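ESX-5 secretion-associated protein EspG5 (Mycobacterium marinum, PDB 6VJ5) acts as a specific cytoplasmic chaperone for cognate PE/PPE proteins, preventing aggregation of their dimers and supporting secretion of LipY and PE31/PPE18. Local coordinates at residues A227-D232 / T288-E293; Q125-A130 / V142-S147; A80-V85 / A121-H126; S240-K245 / A253-A258. One frame throughout, in Å; residues are numbered along the deposited sequence.

Read from the N terminus, the chain first closes contact 3, where 121-126 returns beside 80-85 as the antiparallel partner of strand 83-91. Contact 2 opens on the stretch where contact 3 ends, sharing Q125 and H126, and closes a short loop holding the rest of strand 126-133 and strand 136-141. The widest span belongs to contact 1, from strand 221-231 to the loop after helix 275-286; nested inside it is contact 4, the hairpin of strands 234-247 and 250-256. All four reach one antiparallel sheet. Contacts 2 and 3 adjoin, and contact 1 meets contact 3 through neighbouring strands 221-231 and 83-91.

Contact 1: A227-D232 / T288-E293; sequences ARQYRD and TLPYGE
Two first torsions bring Q229 and Y291 together: a chi1 of -137° launches the Q229 chain, which runs extended beyond CG, toward the 288-293 loop, while Y291 holds CG anti to its carbonyl carbon (chi1 -52°), and its ring lies against the strand. The two side chains slide past one another in opposite directions, amide and ring planes only 17° from parallel. Q229 OE1 accepts the N-H of Y291, 2.7 Å from Y291 N, in a bent bond, and also lies against Y291 CB. Q229 NE2 donates to G292 O at 3.0 Å, the acceptor lying in the amide plane of Q229. With both ends engaged by the loop backbone, rotation of this buried amide is fixed.

The Y291 ring is held between two residues. R231 CB sits over one face in a CH-pi contact, 3.9 Å from the ring centroid and displaced toward the rim; P290 CG lies over the centre of the opposite face. Earlier in the strand, A227 CB packs on L289 CD2 at 3.8 Å, and L289 also reaches L83 in the neighbouring strand. R228 and Y230 point away from the loop, R228 to a salt bridge with E32 and Y230 to a hydrogen bond with E84.

Residues 289 to 292 form a type I beta turn, with proline second and a positive-phi glycine fourth, as is common in such turns. The arrangement is that of a type I turn whose backbone is held by the amide of Q229 in strand 221-231, which joins a C-terminal loop to the EspG sheet.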
loop_
_atom_site.group_PDB
_atom_site.type_symbol
_atom_site.label_atom_id
_atom_site.label_comp_id
_atom_site.label_asym_id
_atom_site.label_seq_id
_atom_site.Cartn_x
_atom_site.Cartn_y
_atom_site.Cartn_z
ATOM N N ALA C 227 12.155 -8.989 -23.075
ATOM C CA ALA C 227 12.019 -7.553 -23.266
ATOM C C ALA C 227 10.559 -7.130 -23.163
ATOM O O ALA C 227 9.638 -7.942 -23.284
ATOM C CB ALA C 227 12.588 -7.113 -24.623
ATOM N N ARG C 228 10.369 -5.827 -22.960
ATOM C CA ARG C 228 9.053 -5.221 -22.800
ATOM C C ARG C 228 9.043 -3.889 -23.536
ATOM O O ARG C 228 10.002 -3.116 -23.447
ATOM C CB ARG C 228 8.726 -5.034 -21.313
ATOM C CG ARG C 228 7.269 -5.280 -20.951
ATOM C CD ARG C 228 7.092 -5.611 -19.454
ATOM N NE ARG C 228 8.174 -5.079 -18.629
ATOM C CZ ARG C 228 8.896 -5.802 -17.778
ATOM N NH1 ARG C 228 9.863 -5.229 -17.084
ATOM N NH2 ARG C 228 8.642 -7.091 -17.600
ATOM N N GLN C 229 7.966 -3.634 -24.278
ATOM C CA GLN C 229 7.810 -2.419 -25.066
ATOM C C GLN C 229 6.570 -1.659 -24.614
ATOM O O GLN C 229 5.593 -2.254 -24.147
ATOM C CB GLN C 229 7.701 -2.746 -26.559
ATOM C CG GLN C 229 8.508 -1.835 -27.460
ATOM C CD GLN C 229 8.408 -2.229 -28.922
ATOM O OE1 GLN C 229 7.562 -3.038 -29.304
ATOM N NE2 GLN C 229 9.276 -1.660 -29.748
ATOM N N TYR C 230 6.611 -0.332 -24.763
ATOM C CA TYR C 230 5.550 0.542 -24.277
ATOM C C TYR C 230 5.112 1.530 -25.351
ATOM O O TYR C 230 5.941 2.255 -25.910
ATOM C CB TYR C 230 6.006 1.322 -23.032
ATOM C CG TYR C 230 6.425 0.458 -21.865
ATOM C CD1 TYR C 230 5.477 -0.094 -21.017
ATOM C CD2 TYR C 230 7.766 0.202 -21.605
ATOM C CE1 TYR C 230 5.847 -0.886 -19.949
ATOM C CE2 TYR C 230 8.148 -0.588 -20.536
ATOM C CZ TYR C 230 7.182 -1.130 -19.711
ATOM O OH TYR C 230 7.541 -1.919 -18.644
ATOM N N ARG C 231 3.804 1.568 -25.617
ATOM C CA ARG C 231 3.184 2.563 -26.484
ATOM C C ARG C 231 2.032 3.213 -25.728
ATOM O O ARG C 231 1.343 2.558 -24.941
ATOM C CB ARG C 231 2.676 1.939 -27.793
ATOM C CG ARG C 231 1.981 2.923 -28.727
ATOM C CD ARG C 231 1.314 2.198 -29.897
ATOM N NE ARG C 231 2.253 1.904 -30.978
ATOM C CZ ARG C 231 1.968 1.155 -32.040
ATOM N NH1 ARG C 231 0.766 0.608 -32.169
ATOM N NH2 ARG C 231 2.890 0.951 -32.970
ATOM N N ASP C 232 1.812 4.506 -25.996
ATOM C CA ASP C 232 0.889 5.340 -25.222
ATOM C C ASP C 232 0.901 4.918 -23.752
ATOM O O ASP C 232 1.843 5.243 -23.021
ATOM C CB ASP C 232 -0.532 5.306 -25.817
ATOM C CG ASP C 232 -1.075 3.901 -26.024
ATOM O OD1 ASP C 232 -0.535 3.152 -26.861
ATOM O OD2 ASP C 232 -2.060 3.551 -25.340
ATOM N N THR C 288 10.415 -10.072 -31.592
ATOM C CA THR C 288 9.082 -10.537 -31.233
ATOM C C THR C 288 8.339 -9.545 -30.345
ATOM O O THR C 288 7.256 -9.863 -29.845
ATOM C CB THR C 288 9.151 -11.896 -30.533
ATOM O OG1 THR C 288 10.022 -11.818 -29.395
ATOM C CG2 THR C 288 9.646 -12.968 -31.490
ATOM N N LEU C 289 8.907 -8.363 -30.120
ATOM C CA LEU C 289 8.199 -7.322 -29.396
ATOM C C LEU C 289 6.970 -6.876 -30.189
ATOM O O LEU C 289 6.969 -6.909 -31.425
ATOM C CB LEU C 289 9.120 -6.133 -29.139
ATOM C CG LEU C 289 10.145 -6.352 -28.029
ATOM C CD1 LEU C 289 11.257 -5.333 -28.120
ATOM C CD2 LEU C 289 9.454 -6.280 -26.676
ATOM N N PRO C 290 5.921 -6.422 -29.498
ATOM C CA PRO C 290 4.645 -6.177 -30.196
ATOM C C PRO C 290 4.627 -4.913 -31.040
ATOM O O PRO C 290 3.880 -4.867 -32.025
ATOM C CB PRO C 290 3.625 -6.099 -29.047
ATOM C CG PRO C 290 4.442 -5.614 -27.867
ATOM C CD PRO C 290 5.815 -6.231 -28.039
ATOM N N TYR C 291 5.391 -3.878 -30.690
ATOM C CA TYR C 291 5.265 -2.572 -31.329
ATOM C C TYR C 291 6.412 -2.274 -32.295
ATOM O O TYR C 291 6.787 -1.117 -32.486
ATOM C CB TYR C 291 5.165 -1.473 -30.271
ATOM C CG TYR C 291 4.102 -1.712 -29.215
ATOM C CD1 TYR C 291 2.893 -2.320 -29.537
ATOM C CD2 TYR C 291 4.312 -1.338 -27.892
ATOM C CE1 TYR C 291 1.924 -2.544 -28.570
ATOM C CE2 TYR C 291 3.350 -1.557 -26.921
ATOM C CZ TYR C 291 2.158 -2.160 -27.264
ATOM O OH TYR C 291 1.205 -2.378 -26.295
ATOM N N GLY C 292 6.971 -3.305 -32.920
ATOM C CA GLY C 292 7.888 -3.093 -34.024
ATOM C C GLY C 292 9.276 -2.640 -33.601
ATOM O O GLY C 292 9.693 -2.783 -32.450
ATOM N N GLU C 293 9.988 -2.061 -34.570
ATOM C CA GLU C 293 11.406 -1.739 -34.456
ATOM C C GLU C 293 11.781 -1.235 -33.072
ATOM O O GLU C 293 11.352 -0.157 -32.649
ATOM C CB GLU C 293 11.775 -0.689 -35.506
ATOM C CG GLU C 293 11.722 -1.203 -36.928
ATOM C CD GLU C 293 12.069 -0.138 -37.945
ATOM O OE1 GLU C 293 12.364 1.006 -37.537
ATOM O OE2 GLU C 293 12.043 -0.447 -39.155
#

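Contact 2: Q125-A130 / V142-S147; sequences QHWVSA and VSVSDS
V142 meets W127 first through the backbone: V142 N donates to W127 O at 3.0 Å, fairly straight at 162°, although the donor stands well above the plane of that carbonyl. Side-chain packing follows at the same residue. CG1 of V142 occupies the crowded position between backbone N and carbonyl carbon (chi1 67°), where it touches W127 CB at 3.6 Å. V142 CB itself meets S129 CB at 3.9 Å, and V142 O comes close to the W127 CB methylene. S143 then turns its side chain away from the strand, and the alternation of an extended chain brings V144 back toward it.

V144 supplies the contact with the indole face. Its CB lies 3.7 Å from the centroid of the five-membered ring of W127, close to the ring normal, making a CH-pi contact over the face. Both V144 methyls fall over the six-membered ring on that same face, CG1 3.7 Å from W127 CZ2 and CG2 3.9 Å from W127 CE3. The valine and the tryptophan side chain cross at about a right angle. Past S145, which again points away, D146 takes the N-cap position, its carboxylate capping a backbone N at the start of helix 147-159.

In the fold this segment is the connection from strand 136-141 into that helix. V142 and V144 both touch L153 on it, so they fill the layer between helix and sheet; W127 continues the layer onto L120 and R122 of strand 115-123, while V128 points to the other side of the sheet, against R74 and V77 of helix 69-79.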
loop_
_atom_site.group_PDB
_atom_site.type_symbol
_atom_site.label_atom_id
_atom_site.label_comp_id
_atom_site.label_asym_id
_atom_site.label_seq_id
_atom_site.Cartn_x
_atom_site.Cartn_y
_atom_site.Cartn_z
ATOM N N GLN C 125 17.277 7.787 -26.914
ATOM C CA GLN C 125 18.578 7.159 -27.115
ATOM C C GLN C 125 19.351 7.039 -25.808
ATOM O O GLN C 125 20.540 6.697 -25.824
ATOM C CB GLN C 125 19.401 7.946 -28.141
ATOM C CG GLN C 125 18.753 8.072 -29.515
ATOM C CD GLN C 125 17.984 9.371 -29.681
ATOM O OE1 GLN C 125 16.792 9.364 -29.987
ATOM N NE2 GLN C 125 18.668 10.495 -29.489
ATOM N N HIS C 126 18.716 7.339 -24.679
ATOM C CA HIS C 126 19.352 7.251 -23.370
ATOM C C HIS C 126 19.167 5.833 -22.838
ATOM O O HIS C 126 18.043 5.421 -22.531
ATOM C CB HIS C 126 18.749 8.290 -22.430
ATOM C CG HIS C 126 19.558 8.532 -21.198
ATOM N ND1 HIS C 126 19.216 9.480 -20.257
ATOM C CD2 HIS C 126 20.692 7.947 -20.748
ATOM C CE1 HIS C 126 20.105 9.468 -19.280
ATOM N NE2 HIS C 126 21.011 8.546 -19.554
ATOM N N TRP C 127 20.267 5.085 -22.746
ATOM C CA TRP C 127 20.254 3.717 -22.241
ATOM C C TRP C 127 20.791 3.711 -20.815
ATOM O O TRP C 127 21.913 4.167 -20.568
ATOM C CB TRP C 127 21.093 2.787 -23.120
ATOM C CG TRP C 127 20.356 2.209 -24.291
ATOM C CD1 TRP C 127 20.333 2.694 -25.566
ATOM C CD2 TRP C 127 19.536 1.033 -24.294
ATOM N NE1 TRP C 127 19.547 1.895 -26.361
ATOM C CE2 TRP C 127 19.050 0.866 -25.606
ATOM C CE3 TRP C 127 19.168 0.103 -23.316
ATOM C CZ2 TRP C 127 18.212 -0.189 -25.963
ATOM C CZ3 TRP C 127 18.337 -0.945 -23.675
ATOM C CH2 TRP C 127 17.868 -1.082 -24.986
ATOM N N VAL C 128 19.999 3.179 -19.884
ATOM C CA VAL C 128 20.345 3.150 -18.468
ATOM C C VAL C 128 20.316 1.709 -17.976
ATOM O O VAL C 128 19.544 0.879 -18.467
ATOM C CB VAL C 128 19.382 4.038 -17.647
ATOM C CG1 VAL C 128 19.590 3.846 -16.155
ATOM C CG2 VAL C 128 19.559 5.509 -18.031
ATOM N N SER C 129 21.175 1.417 -17.002
ATOM C CA SER C 129 21.309 0.082 -16.434
ATOM C C SER C 129 20.876 0.096 -14.974
ATOM O O SER C 129 21.297 0.968 -14.208
ATOM C CB SER C 129 22.754 -0.419 -16.535
ATOM O OG SER C 129 23.493 -0.103 -15.362
ATOM N N ALA C 130 20.043 -0.869 -14.592
ATOM C CA ALA C 130 19.672 -1.089 -13.199
ATOM C C ALA C 130 19.927 -2.553 -12.878
ATOM O O ALA C 130 19.334 -3.438 -13.506
ATOM C CB ALA C 130 18.208 -0.716 -12.946
ATOM N N VAL C 142 24.473 2.825 -19.825
ATOM C CA VAL C 142 24.919 1.592 -20.458
ATOM C C VAL C 142 24.986 1.816 -21.962
ATOM O O VAL C 142 24.072 2.392 -22.561
ATOM C CB VAL C 142 23.984 0.413 -20.116
ATOM C CG1 VAL C 142 22.609 0.629 -20.732
ATOM C CG2 VAL C 142 24.582 -0.896 -20.605
ATOM N N SER C 143 26.077 1.358 -22.569
ATOM C CA SER C 143 26.279 1.485 -24.009
ATOM C C SER C 143 25.618 0.292 -24.687
ATOM O O SER C 143 26.092 -0.842 -24.565
ATOM C CB SER C 143 27.766 1.558 -24.338
ATOM O OG SER C 143 28.398 2.588 -23.594
ATOM N N VAL C 144 24.518 0.544 -25.393
ATOM C CA VAL C 144 23.758 -0.496 -26.077
ATOM C C VAL C 144 23.507 -0.030 -27.502
ATOM O O VAL C 144 22.864 1.004 -27.718
ATOM C CB VAL C 144 22.429 -0.806 -25.370
ATOM C CG1 VAL C 144 21.594 -1.763 -26.209
ATOM C CG2 VAL C 144 22.684 -1.386 -23.988
ATOM N N SER C 145 24.010 -0.792 -28.471
ATOM C CA SER C 145 23.920 -0.427 -29.877
ATOM C C SER C 145 22.998 -1.401 -30.627
ATOM O O SER C 145 21.900 -1.015 -31.026
ATOM C CB SER C 145 25.315 -0.405 -30.501
ATOM O OG SER C 145 26.016 -1.606 -30.220
ATOM N N ASP C 146 23.425 -2.638 -30.812
ATOM C CA ASP C 146 22.658 -3.628 -31.548
ATOM C C ASP C 146 22.412 -4.846 -30.665
ATOM O O ASP C 146 22.791 -4.884 -29.491
ATOM C CB ASP C 146 23.385 -4.024 -32.838
ATOM C CG ASP C 146 24.822 -4.453 -32.593
ATOM O OD1 ASP C 146 25.210 -4.626 -31.418
ATOM O OD2 ASP C 146 25.568 -4.614 -33.582
ATOM N N SER C 147 21.762 -5.854 -31.245
ATOM C CA SER C 147 21.523 -7.091 -30.512
ATOM C C SER C 147 22.827 -7.637 -29.941
ATOM O O SER C 147 22.859 -8.178 -28.831
ATOM C CB SER C 147 20.862 -8.113 -31.433
ATOM O OG SER C 147 19.868 -7.492 -32.225
#

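Contact 3: A80-V85 / A121-H126; sequences APDLEV and ARRGQH
R122 lies across D82 and L83, and these three residues account for about half of the buried surface. The R122 side chain leaves with CG anti to the backbone N (chi1 -165°); its chain bends at chi3, and the guanidinium lies over the neighbouring 80-85 segment. There NH1 of R122 touches L83 CD2 at 3.9 Å, with L83 CB over one face of the group, while NH2 of R122 approaches D82 CB at 3.5 Å. The D82 side chain crosses that of R122 at about a right angle. A long salt bridge, 3.9 Å from D82 OD2 to R122 NH2, also joins the pair. L83 also packs on W127.

In the backbone D82 and L83 both face R122, a classic beta bulge at the start of strand 83-91, which runs antiparallel to strand 115-123. R122 O takes the N-H of D82 at 2.8 Å (D82 N) and more weakly that of L83, whereas R122 N donates to L83 O at 3.0 Å.

D82 has a second role beyond the bulge. Its OD2 accepts the backbone N-H of G124 at 3.2 Å (G124 N), in a nearly straight bond of 171°. G124 is the second residue of the type II' turn from R123 to H126 that links strand 115-123 to strand 126-133, and its positive phi suits that position. R123, one residue earlier, lays its extended side chain alongside A80, with R123 NH2 3.8 Å from A80 CB.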
loop_
_atom_site.group_PDB
_atom_site.type_symbol
_atom_site.label_atom_id
_atom_site.label_comp_id
_atom_site.label_asym_id
_atom_site.label_seq_id
_atom_site.Cartn_x
_atom_site.Cartn_y
_atom_site.Cartn_z
ATOM N N ALA C 80 9.863 5.631 -17.138
ATOM C CA ALA C 80 8.989 5.663 -18.314
ATOM C C ALA C 80 9.796 5.304 -19.551
ATOM O O ALA C 80 9.988 6.126 -20.455
ATOM C CB ALA C 80 8.333 7.034 -18.466
ATOM N N PRO C 81 10.274 4.068 -19.633
ATOM C CA PRO C 81 11.058 3.663 -20.803
ATOM C C PRO C 81 10.170 3.315 -21.984
ATOM O O PRO C 81 9.010 2.921 -21.832
ATOM C CB PRO C 81 11.817 2.428 -20.304
ATOM C CG PRO C 81 10.860 1.808 -19.324
ATOM C CD PRO C 81 10.133 2.974 -18.653
ATOM N N ASP C 82 10.728 3.500 -23.181
ATOM C CA ASP C 82 10.079 2.985 -24.379
ATOM C C ASP C 82 10.361 1.498 -24.554
ATOM O O ASP C 82 9.540 0.766 -25.117
ATOM C CB ASP C 82 10.552 3.759 -25.610
ATOM C CG ASP C 82 10.339 5.262 -25.479
ATOM O OD1 ASP C 82 9.223 5.695 -25.111
ATOM O OD2 ASP C 82 11.296 6.013 -25.756
ATOM N N LEU C 83 11.507 1.040 -24.063
ATOM C CA LEU C 83 11.950 -0.335 -24.200
ATOM C C LEU C 83 12.630 -0.766 -22.914
ATOM O O LEU C 83 13.397 -0.001 -22.321
ATOM C CB LEU C 83 12.921 -0.480 -25.372
ATOM C CG LEU C 83 13.476 -1.873 -25.648
ATOM C CD1 LEU C 83 12.374 -2.813 -26.099
ATOM C CD2 LEU C 83 14.583 -1.788 -26.690
ATOM N N GLU C 84 12.324 -1.984 -22.478
ATOM C CA GLU C 84 12.987 -2.607 -21.343
ATOM C C GLU C 84 13.461 -3.990 -21.757
ATOM O O GLU C 84 12.678 -4.789 -22.277
ATOM C CB GLU C 84 12.062 -2.713 -20.127
ATOM C CG GLU C 84 12.311 -1.651 -19.065
ATOM C CD GLU C 84 11.167 -1.531 -18.079
ATOM O OE1 GLU C 84 10.054 -2.005 -18.391
ATOM O OE2 GLU C 84 11.379 -0.960 -16.990
ATOM N N VAL C 85 14.750 -4.247 -21.563
ATOM C CA VAL C 85 15.347 -5.562 -21.762
ATOM C C VAL C 85 15.760 -6.077 -20.393
ATOM O O VAL C 85 16.454 -5.376 -19.646
ATOM C CB VAL C 85 16.552 -5.503 -22.715
ATOM C CG1 VAL C 85 17.228 -6.858 -22.808
ATOM C CG2 VAL C 85 16.113 -5.042 -24.099
ATOM N N ALA C 121 17.118 -0.227 -19.567
ATOM C CA ALA C 121 16.012 0.629 -19.963
ATOM C C ALA C 121 16.472 1.641 -21.002
ATOM O O ALA C 121 17.628 2.072 -21.006
ATOM C CB ALA C 121 15.423 1.359 -18.752
ATOM N N ARG C 122 15.559 2.015 -21.892
ATOM C CA ARG C 122 15.850 3.001 -22.922
ATOM C C ARG C 122 14.719 4.013 -23.002
ATOM O O ARG C 122 13.539 3.653 -22.953
ATOM C CB ARG C 122 16.045 2.343 -24.294
ATOM C CG ARG C 122 16.693 3.242 -25.340
ATOM C CD ARG C 122 16.272 2.826 -26.743
ATOM N NE ARG C 122 14.990 3.422 -27.105
ATOM C CZ ARG C 122 14.088 2.851 -27.899
ATOM N NH1 ARG C 122 14.312 1.649 -28.413
ATOM N NH2 ARG C 122 12.953 3.480 -28.168
ATOM N N ARG C 123 15.092 5.285 -23.112
ATOM C CA ARG C 123 14.169 6.368 -23.421
ATOM C C ARG C 123 14.826 7.216 -24.496
ATOM O O ARG C 123 15.878 7.818 -24.254
ATOM C CB ARG C 123 13.853 7.208 -22.184
ATOM C CG ARG C 123 12.604 8.068 -22.323
ATOM C CD ARG C 123 12.413 8.944 -21.093
ATOM N NE ARG C 123 11.007 9.259 -20.856
ATOM C CZ ARG C 123 10.577 10.190 -20.009
ATOM N NH1 ARG C 123 11.445 10.915 -19.315
ATOM N NH2 ARG C 123 9.276 10.402 -19.861
ATOM N N GLY C 124 14.231 7.233 -25.685
ATOM C CA GLY C 124 14.855 7.881 -26.821
ATOM C C GLY C 124 16.133 7.180 -27.230
ATOM O O GLY C 124 16.091 6.104 -27.831
ATOM N N GLN C 125 17.277 7.787 -26.914
ATOM C CA GLN C 125 18.578 7.159 -27.115
ATOM C C GLN C 125 19.351 7.039 -25.808
ATOM O O GLN C 125 20.540 6.697 -25.824
ATOM C CB GLN C 125 19.401 7.946 -28.141
ATOM C CG GLN C 125 18.753 8.072 -29.515
ATOM C CD GLN C 125 17.984 9.371 -29.681
ATOM O OE1 GLN C 125 16.792 9.364 -29.987
ATOM N NE2 GLN C 125 18.668 10.495 -29.489
ATOM N N HIS C 126 18.716 7.339 -24.679
ATOM C CA HIS C 126 19.352 7.251 -23.370
ATOM C C HIS C 126 19.167 5.833 -22.838
ATOM O O HIS C 126 18.043 5.421 -22.531
ATOM C CB HIS C 126 18.749 8.290 -22.430
ATOM C CG HIS C 126 19.558 8.532 -21.198
ATOM N ND1 HIS C 126 19.216 9.480 -20.257
ATOM C CD2 HIS C 126 20.692 7.947 -20.748
ATOM C CE1 HIS C 126 20.105 9.468 -19.280
ATOM N NE2 HIS C 126 21.011 8.546 -19.554
#

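Contact 4: S240-K245 / A253-A258; sequences SVLSLK and ALYQQA
S243 and L254 exchange both backbone bonds of an antiparallel hydrogen-bonded pair. S243 N donates to L254 O at 2.7 Å, almost straight at 173°, and L254 N returns a bond of 2.7 Å to S243 O; each donor lies in the plane of its acceptor carbonyl. S243 O also receives the CA-H of A253, with A253 CA 3.4 Å away, and L254 O that of L242.

Toward the open end of the hairpin the ladder gives way to a side chain. S240 places OG anti to its own backbone N (chi1 166°), across to the other strand, where it donates to Q256 O at 2.9 Å; the hydroxyl reaches this carbonyl from the flank, at a C=O...donor angle of 113°. V241 O has the CA-H of Y255 across the hairpin, with Y255 CA at 3.2 Å, and takes a hydrogen bond from a polar side chain of another protein's chain. Q256 NE2 likewise bonds a polar side chain of that chain. K245 NZ forms a salt bridge with E222, plus a weak bond to the other protein's backbone, while K245 CE packs on L254 CD1.

The face bearing L242, L244, A253 and Y255 packs mainly through carbon atoms, with L242 and Y255 touching helix 275-286. L244 CD2 presses on A253 CB at 3.4 Å and L242 CD1 on Y255 CD2 at 3.9 Å.

The chemistry therefore differs by side: one face is mostly carbon, packed in part against helix 275-286, whereas V241, K245 and Q256 also offer polar groups to the partner chain, consistent with this hairpin forming part of the surface that binds a client.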
loop_
_atom_site.group_PDB
_atom_site.type_symbol
_atom_site.label_atom_id
_atom_site.label_comp_id
_atom_site.label_asym_id
_atom_site.label_seq_id
_atom_site.Cartn_x
_atom_site.Cartn_y
_atom_site.Cartn_z
ATOM N N SER C 240 8.826 -14.220 -27.079
ATOM C CA SER C 240 9.861 -15.225 -26.904
ATOM C C SER C 240 10.788 -14.834 -25.763
ATOM O O SER C 240 11.021 -13.650 -25.506
ATOM C CB SER C 240 10.678 -15.394 -28.191
ATOM O OG SER C 240 11.867 -16.120 -27.944
ATOM N N VAL C 241 11.319 -15.847 -25.082
ATOM C CA VAL C 241 12.317 -15.669 -24.037
ATOM C C VAL C 241 13.551 -16.475 -24.414
ATOM O O VAL C 241 13.437 -17.590 -24.933
ATOM C CB VAL C 241 11.790 -16.108 -22.655
ATOM C CG1 VAL C 241 12.838 -15.844 -21.571
ATOM C CG2 VAL C 241 10.486 -15.398 -22.327
ATOM N N LEU C 242 14.726 -15.912 -24.152
ATOM C CA LEU C 242 15.990 -16.612 -24.323
ATOM C C LEU C 242 16.424 -17.168 -22.975
ATOM O O LEU C 242 16.652 -16.402 -22.034
ATOM C CB LEU C 242 17.081 -15.698 -24.882
ATOM C CG LEU C 242 18.491 -16.302 -24.886
ATOM C CD1 LEU C 242 18.562 -17.515 -25.803
ATOM C CD2 LEU C 242 19.525 -15.253 -25.294
ATOM N N SER C 243 16.562 -18.486 -22.890
ATOM C CA SER C 243 17.064 -19.149 -21.694
ATOM C C SER C 243 18.412 -19.790 -22.005
ATOM O O SER C 243 18.515 -20.616 -22.918
ATOM C CB SER C 243 16.073 -20.200 -21.195
ATOM O OG SER C 243 16.612 -20.906 -20.094
ATOM N N LEU C 244 19.433 -19.414 -21.241
ATOM C CA LEU C 244 20.731 -20.067 -21.270
ATOM C C LEU C 244 20.896 -20.890 -20.001
ATOM O O LEU C 244 20.541 -20.433 -18.909
ATOM C CB LEU C 244 21.868 -19.053 -21.364
ATOM C CG LEU C 244 21.775 -18.004 -22.469
ATOM C CD1 LEU C 244 23.076 -17.207 -22.492
ATOM C CD2 LEU C 244 21.511 -18.632 -23.811
ATOM N N LYS C 245 21.444 -22.099 -20.146
ATOM C CA LYS C 245 21.641 -22.996 -19.016
ATOM C C LYS C 245 22.990 -23.690 -19.120
ATOM O O LYS C 245 23.398 -24.106 -20.209
ATOM C CB LYS C 245 20.537 -24.057 -18.946
ATOM C CG LYS C 245 19.130 -23.497 -18.837
ATOM C CD LYS C 245 18.095 -24.612 -18.904
ATOM C CE LYS C 245 16.681 -24.062 -18.907
ATOM N NZ LYS C 245 16.359 -23.345 -17.642
ATOM N N ALA C 253 21.275 -22.976 -25.206
ATOM C CA ALA C 253 20.422 -21.816 -25.421
ATOM C C ALA C 253 19.070 -22.278 -25.936
ATOM O O ALA C 253 19.002 -23.064 -26.885
ATOM C CB ALA C 253 21.052 -20.840 -26.419
ATOM N N LEU C 254 18.001 -21.777 -25.322
ATOM C CA LEU C 254 16.637 -22.103 -25.709
ATOM C C LEU C 254 15.869 -20.818 -25.956
ATOM O O LEU C 254 15.970 -19.865 -25.177
ATOM C CB LEU C 254 15.933 -22.919 -24.623
ATOM C CG LEU C 254 16.655 -24.182 -24.159
ATOM C CD1 LEU C 254 16.258 -24.525 -22.736
ATOM C CD2 LEU C 254 16.331 -25.332 -25.095
ATOM N N TYR C 255 15.090 -20.795 -27.031
ATOM C CA TYR C 255 14.278 -19.619 -27.308
ATOM C C TYR C 255 13.261 -19.943 -28.386
ATOM O O TYR C 255 13.487 -20.813 -29.231
ATOM C CB TYR C 255 15.149 -18.439 -27.747
ATOM C CG TYR C 255 15.908 -18.696 -29.030
ATOM C CD1 TYR C 255 15.325 -18.441 -30.263
ATOM C CD2 TYR C 255 17.206 -19.194 -29.009
ATOM C CE1 TYR C 255 16.010 -18.669 -31.436
ATOM C CE2 TYR C 255 17.899 -19.426 -30.184
ATOM C CZ TYR C 255 17.295 -19.161 -31.393
ATOM O OH TYR C 255 17.973 -19.389 -32.566
ATOM N N GLN C 256 12.135 -19.237 -28.340
ATOM C CA GLN C 256 11.151 -19.309 -29.408
ATOM C C GLN C 256 11.609 -18.462 -30.588
ATOM O O GLN C 256 12.343 -17.483 -30.431
ATOM C CB GLN C 256 9.787 -18.821 -28.923
ATOM C CG GLN C 256 8.997 -19.854 -28.149
ATOM C CD GLN C 256 7.785 -19.258 -27.463
ATOM O OE1 GLN C 256 6.692 -19.201 -28.029
ATOM N NE2 GLN C 256 7.974 -18.805 -26.234
ATOM N N GLN C 257 11.167 -18.846 -31.777
ATOM C CA GLN C 257 11.412 -18.070 -32.982
ATOM C C GLN C 257 10.150 -17.310 -33.367
ATOM O O GLN C 257 9.035 -17.719 -33.038
ATOM C CB GLN C 257 11.859 -18.980 -34.123
ATOM C CG GLN C 257 13.270 -19.496 -33.937
ATOM C CD GLN C 257 13.723 -20.362 -35.080
ATOM O OE1 GLN C 257 12.905 -20.925 -35.807
ATOM N NE2 GLN C 257 15.036 -20.473 -35.253
ATOM N N ALA C 258 10.344 -16.187 -34.056
ATOM C CA ALA C 258 9.231 -15.325 -34.435
ATOM C C ALA C 258 8.158 -16.114 -35.176
ATOM O O ALA C 258 8.451 -16.871 -36.104
ATOM C CB ALA C 258 9.741 -14.175 -35.306
#